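Local structure of dimethyladenosine transferase, putative (Plasmodium falciparum, 2H1R) at residues A[138-143]-A[190-195]; A[147-152]-A[168-173]. The protein probably transfers methyl groups from S-adenosyl-L-methionine to adenines of ribosomal RNA, this chain being the part that carries the rRNA adenine dimethylase family region. All blocks are in the same frame, centred on the assembly; numbering follows the deposited sequence.

Contact 1: A[138-143]-A[190-195]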
# COMPACT_ATOMS: atom_id res chain seq x y z
N LEU A 138 -0.93 9.58 -6.05
CA LEU A 138 0.51 9.29 -5.86
C LEU A 138 1.20 9.11 -7.21
O LEU A 138 0.70 8.35 -8.05
CB LEU A 138 0.70 8.05 -4.96
CG LEU A 138 0.04 8.03 -3.54
CD1 LEU A 138 0.05 6.64 -2.88
CD2 LEU A 138 0.64 9.02 -2.61
N MET A 139 2.34 9.76 -7.40
CA MET A 139 3.13 9.53 -8.61
C MET A 139 4.32 8.61 -8.31
O MET A 139 5.07 8.84 -7.36
CB MET A 139 3.53 10.85 -9.25
CG MET A 139 4.44 10.71 -10.44
SD MET A 139 4.46 12.27 -11.32
CE MET A 139 5.60 13.19 -10.34
N PHE A 140 4.43 7.54 -9.09
CA PHE A 140 5.51 6.56 -8.94
C PHE A 140 6.21 6.34 -10.27
O PHE A 140 5.62 6.46 -11.33
CB PHE A 140 4.97 5.18 -8.48
CG PHE A 140 4.35 5.15 -7.10
CD1 PHE A 140 5.15 5.08 -5.96
CD2 PHE A 140 2.97 5.09 -6.95
CE1 PHE A 140 4.59 5.02 -4.69
CE2 PHE A 140 2.38 5.03 -5.67
CZ PHE A 140 3.21 5.00 -4.53
N GLN A 141 7.47 5.94 -10.21
CA GLN A 141 8.14 5.43 -11.40
C GLN A 141 7.28 4.32 -12.05
O GLN A 141 6.64 3.54 -11.33
CB GLN A 141 9.54 4.94 -11.01
CG GLN A 141 10.57 5.01 -12.12
CD GLN A 141 11.97 4.63 -11.65
OE1 GLN A 141 12.59 5.35 -10.85
NE2 GLN A 141 12.50 3.53 -12.17
N LYS A 142 7.23 4.27 -13.39
CA LYS A 142 6.27 3.45 -14.13
C LYS A 142 6.22 1.97 -13.71
O LYS A 142 5.14 1.37 -13.64
CB LYS A 142 6.56 3.51 -15.64
CG LYS A 142 5.59 2.70 -16.52
CD LYS A 142 6.00 2.71 -18.01
CE LYS A 142 7.14 1.71 -18.32
NZ LYS A 142 7.62 1.86 -19.74
N GLU A 143 7.40 1.42 -13.47
CA GLU A 143 7.58 -0.01 -13.23
C GLU A 143 6.89 -0.38 -11.90
O GLU A 143 6.15 -1.39 -11.82
CB GLU A 143 9.09 -0.35 -13.18
CG GLU A 143 10.00 0.16 -14.38
CD GLU A 143 10.17 1.70 -14.52
OE1 GLU A 143 9.35 2.33 -15.20
OE2 GLU A 143 11.16 2.29 -14.01
N VAL A 190 3.86 7.31 -13.47
CA VAL A 190 2.44 7.03 -13.55
C VAL A 190 1.85 7.59 -12.25
O VAL A 190 2.45 7.45 -11.19
CB VAL A 190 2.15 5.51 -13.62
CG1 VAL A 190 0.63 5.21 -13.46
CG2 VAL A 190 2.65 4.93 -14.95
N ILE A 191 0.68 8.22 -12.37
CA ILE A 191 -0.07 8.67 -11.21
C ILE A 191 -1.22 7.73 -10.97
O ILE A 191 -1.99 7.42 -11.90
CB ILE A 191 -0.59 10.13 -11.40
CG1 ILE A 191 0.64 11.03 -11.60
CG2 ILE A 191 -1.47 10.52 -10.16
CD1 ILE A 191 0.37 12.38 -12.14
N VAL A 192 -1.33 7.28 -9.73
CA VAL A 192 -2.39 6.35 -9.32
C VAL A 192 -3.19 6.99 -8.19
O VAL A 192 -2.67 7.92 -7.51
CB VAL A 192 -1.83 4.96 -8.85
CG1 VAL A 192 -1.09 4.26 -9.99
CG2 VAL A 192 -0.91 5.10 -7.69
N LYS A 193 -4.43 6.55 -8.04
CA LYS A 193 -5.31 6.97 -6.95
C LYS A 193 -5.68 5.79 -6.10
O LYS A 193 -5.96 4.70 -6.63
CB LYS A 193 -6.58 7.60 -7.55
CG LYS A 193 -7.60 8.13 -6.50
CD LYS A 193 -8.79 8.82 -7.23
CE LYS A 193 -9.81 7.78 -7.75
NZ LYS A 193 -10.98 8.36 -8.56
N LEU A 194 -5.60 5.98 -4.79
CA LEU A 194 -5.95 4.98 -3.80
C LEU A 194 -7.11 5.51 -2.97
O LEU A 194 -6.99 6.61 -2.40
CB LEU A 194 -4.81 4.71 -2.82
CG LEU A 194 -3.38 4.38 -3.27
CD1 LEU A 194 -2.53 3.92 -2.09
CD2 LEU A 194 -3.41 3.35 -4.35
N ILE A 195 -8.19 4.74 -2.91
CA ILE A 195 -9.28 4.98 -1.98
C ILE A 195 -9.41 3.82 -0.98
O ILE A 195 -9.90 2.76 -1.34
CB ILE A 195 -10.64 5.09 -2.70
CG1 ILE A 195 -10.57 5.97 -3.97
CG2 ILE A 195 -11.69 5.51 -1.69
CD1 ILE A 195 -10.47 7.43 -3.71

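Contact 2: A[147-152]-A[168-173]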
# COMPACT_ATOMS: atom_id res chain seq x y z
N ARG A 147 3.19 -2.69 -11.20
CA ARG A 147 3.04 -3.71 -10.13
C ARG A 147 1.81 -3.50 -9.22
O ARG A 147 1.08 -4.43 -8.91
CB ARG A 147 4.26 -3.70 -9.25
CG ARG A 147 5.55 -4.17 -9.89
CD ARG A 147 6.29 -5.10 -8.93
NE ARG A 147 6.96 -4.41 -7.84
CZ ARG A 147 7.08 -4.89 -6.59
NH1 ARG A 147 6.53 -6.05 -6.24
NH2 ARG A 147 7.72 -4.18 -5.68
N MET A 148 1.57 -2.26 -8.80
CA MET A 148 0.44 -1.98 -7.96
C MET A 148 -0.82 -2.23 -8.78
O MET A 148 -1.84 -2.60 -8.24
CB MET A 148 0.45 -0.51 -7.51
CG MET A 148 1.55 -0.16 -6.52
SD MET A 148 1.49 1.62 -6.24
CE MET A 148 -0.01 1.77 -5.25
N LEU A 149 -0.74 -1.99 -10.09
CA LEU A 149 -1.89 -2.08 -10.98
C LEU A 149 -1.99 -3.47 -11.65
O LEU A 149 -2.86 -3.71 -12.47
CB LEU A 149 -1.77 -1.00 -12.08
CG LEU A 149 -2.00 0.45 -11.59
CD1 LEU A 149 -1.52 1.48 -12.65
CD2 LEU A 149 -3.42 0.64 -11.26
N ALA A 150 -1.09 -4.36 -11.30
CA ALA A 150 -1.04 -5.68 -11.98
C ALA A 150 -2.33 -6.51 -12.00
O ALA A 150 -3.15 -6.51 -11.05
CB ALA A 150 0.15 -6.46 -11.51
N ASN A 151 -2.53 -7.21 -13.12
CA ASN A 151 -3.68 -8.12 -13.23
C ASN A 151 -3.38 -9.49 -12.61
O ASN A 151 -2.25 -9.98 -12.65
CB ASN A 151 -4.08 -8.33 -14.69
CG ASN A 151 -4.38 -7.02 -15.40
OD1 ASN A 151 -3.70 -6.68 -16.37
ND2 ASN A 151 -5.38 -6.29 -14.93
N VAL A 152 -4.42 -10.10 -12.05
CA VAL A 152 -4.29 -11.43 -11.42
C VAL A 152 -3.83 -12.44 -12.48
O VAL A 152 -4.34 -12.44 -13.61
CB VAL A 152 -5.59 -11.85 -10.74
CG1 VAL A 152 -6.73 -11.89 -11.72
CG2 VAL A 152 -5.46 -13.23 -10.02
N CYS A 168 -7.20 -0.90 -0.46
CA CYS A 168 -7.71 0.19 -1.28
C CYS A 168 -8.36 -0.26 -2.59
O CYS A 168 -8.26 -1.42 -2.99
CB CYS A 168 -6.58 1.18 -1.58
SG CYS A 168 -5.59 1.73 -0.16
N LYS A 169 -9.06 0.66 -3.23
CA LYS A 169 -9.34 0.59 -4.66
C LYS A 169 -8.24 1.44 -5.27
O LYS A 169 -8.05 2.62 -4.89
CB LYS A 169 -10.71 1.15 -4.99
CG LYS A 169 -11.83 0.55 -4.12
CD LYS A 169 -13.18 1.16 -4.46
CE LYS A 169 -13.40 2.49 -3.72
NZ LYS A 169 -14.32 3.38 -4.47
N VAL A 170 -7.51 0.83 -6.20
CA VAL A 170 -6.39 1.46 -6.90
C VAL A 170 -6.76 1.67 -8.36
O VAL A 170 -7.15 0.72 -9.05
CB VAL A 170 -5.15 0.56 -6.86
CG1 VAL A 170 -3.89 1.36 -7.30
CG2 VAL A 170 -4.98 -0.01 -5.48
N THR A 171 -6.64 2.91 -8.82
CA THR A 171 -6.88 3.21 -10.23
C THR A 171 -5.76 4.07 -10.81
O THR A 171 -5.12 4.82 -10.09
CB THR A 171 -8.22 3.93 -10.44
OG1 THR A 171 -8.28 5.05 -9.57
CG2 THR A 171 -9.42 3.00 -10.18
N LYS A 172 -5.54 3.95 -12.12
CA LYS A 172 -4.58 4.76 -12.83
C LYS A 172 -5.21 6.11 -13.17
O LYS A 172 -6.31 6.17 -13.73
CB LYS A 172 -4.13 4.06 -14.10
CG LYS A 172 -3.21 4.90 -14.96
CD LYS A 172 -3.11 4.29 -16.36
CE LYS A 172 -1.67 4.16 -16.74
NZ LYS A 172 -1.00 3.24 -15.77
N VAL A 173 -4.51 7.18 -12.83
CA VAL A 173 -4.97 8.53 -13.12
C VAL A 173 -4.44 8.90 -14.52
O VAL A 173 -5.22 9.26 -15.39
CB VAL A 173 -4.48 9.53 -12.05
CG1 VAL A 173 -4.75 11.01 -12.46
CG2 VAL A 173 -5.10 9.22 -10.71

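Contact 1: A[138-143]-A[190-195]
Leu138 and Phe140 pair with Val192 and Val190 as two successive antiparallel hydrogen-bonded pairs, the axes of the short segments 138-141 and 190-195 approaching to 4.6 Å with 137° between their directions. Four backbone bonds close these pairs; the one from Leu138 N to Val192 O measures 2.8 Å. Between them, Met139 and Ile191 form a non-hydrogen-bonded pair in which Leu138 O and Val190 O receive CA-H contacts from Ile191 and Met139.

One face of the sheet carries Leu138, Phe140, Val190 and Val192. Here Val192 CG2 lies in the plane of the Phe140 ring, at its edge, 3.9 Å from CE2. With CG1 anti to the carbonyl carbon (chi1 -62°), CG2 falls between the backbone N and the carbonyl carbon, where it meets both the ring and Leu138 O. Leu138 CD1 comes to 3.8 Å from Leu194 CD1, the two side chains crossing at about a right angle. Helix 119-128 packs against this face through Leu126 and Ile123, and Met148 touches both Phe140 and Leu194.

On the other face Met139 CB rests 3.7 Å from Ile191 CG1. With CG anti to the backbone N (chi1 175°), the Met139 sulfur still runs alongside the Ile191 side chain, and the bend at chi3 turns the terminal methyl, CE, away from it. The Met139 side chain lies near Asn113 and Leu25, both predicted to bind S-adenosyl-L-methionine. Where the strand gives way to helix 142-148, Val190 CG2 sits 4.0 Å from Lys142 CG, and Gln141 NE2 donates an almost straight bond to Glu143 OE2.

Backbone polar groups thus bond across and set the register of these two strands, while apolar groups fill the layer against the helices and Met139 probably helps line the cofactor pocket's surroundings.

Contact 2: A[147-152]-A[168-173]
Leu149, just past the end of helix 142-148, lays its forked side chain against Val170 and Lys172 of the outermost strand, 168-176, in the mixed sheet of a class I, Rossmann-like methyltransferase fold. The end of the helix and the turn after it meet the strand through side chains, with the backbones well apart: the nearest CA atoms, those of Leu149 and Val170, are 7.0 Å from each other.

The more enclosed part is apolar and has several partners. Leu149 CD2 reaches Val170 CG1 at 4.1 Å, the two side chains meeting at an oblique angle, and the same methyl lies over the strand backbone, 4.0 Å from Lys172 N. Val170 presents this branch because CG1 stands anti to its backbone N (chi1 -167°). Met148, the buried member of the group, adds a lighter touch, its CE 4.4 Å from Val170 CG1. Val164 of helix 159-167 also packs on Val170, and Leu160 on Met148, so this helix joins the same apolar cluster.

Toward solvent the contact depends on a single flexible side chain touching at two points. Lys172 is exposed, and it crosses Leu149 at about a right angle, its CB 3.9 Å from Leu149 CD1. Bends at chi3 (-130°) and chi4 (62°) arch the chain so that its ammonium end returns toward the leucine, Lys172 NZ coming to rest 3.6 Å from the Leu149 CD1 methyl.

In the fold
Followed from the N terminus, the chain runs through strand 135-141 into helix 142-148, which both contacts share. Past that helix comes a loop, then helix 159-167 leads into strand 168-176; contact 2 closes this short loop, with 15 residues between its segments. After the short strand 181-182 the chain enters strand 189-196, whose pairing with 138-143 closes the larger loop of contact 1, so that contact 2 is nested inside it. In the sheet, strand 189-196 lies between strands 135-141 and 168-176, and the contacts join directly where Ile191 and Lys193 pair with Val173 and Thr171. Together they tie one margin of the mixed sheet to helix 142-148.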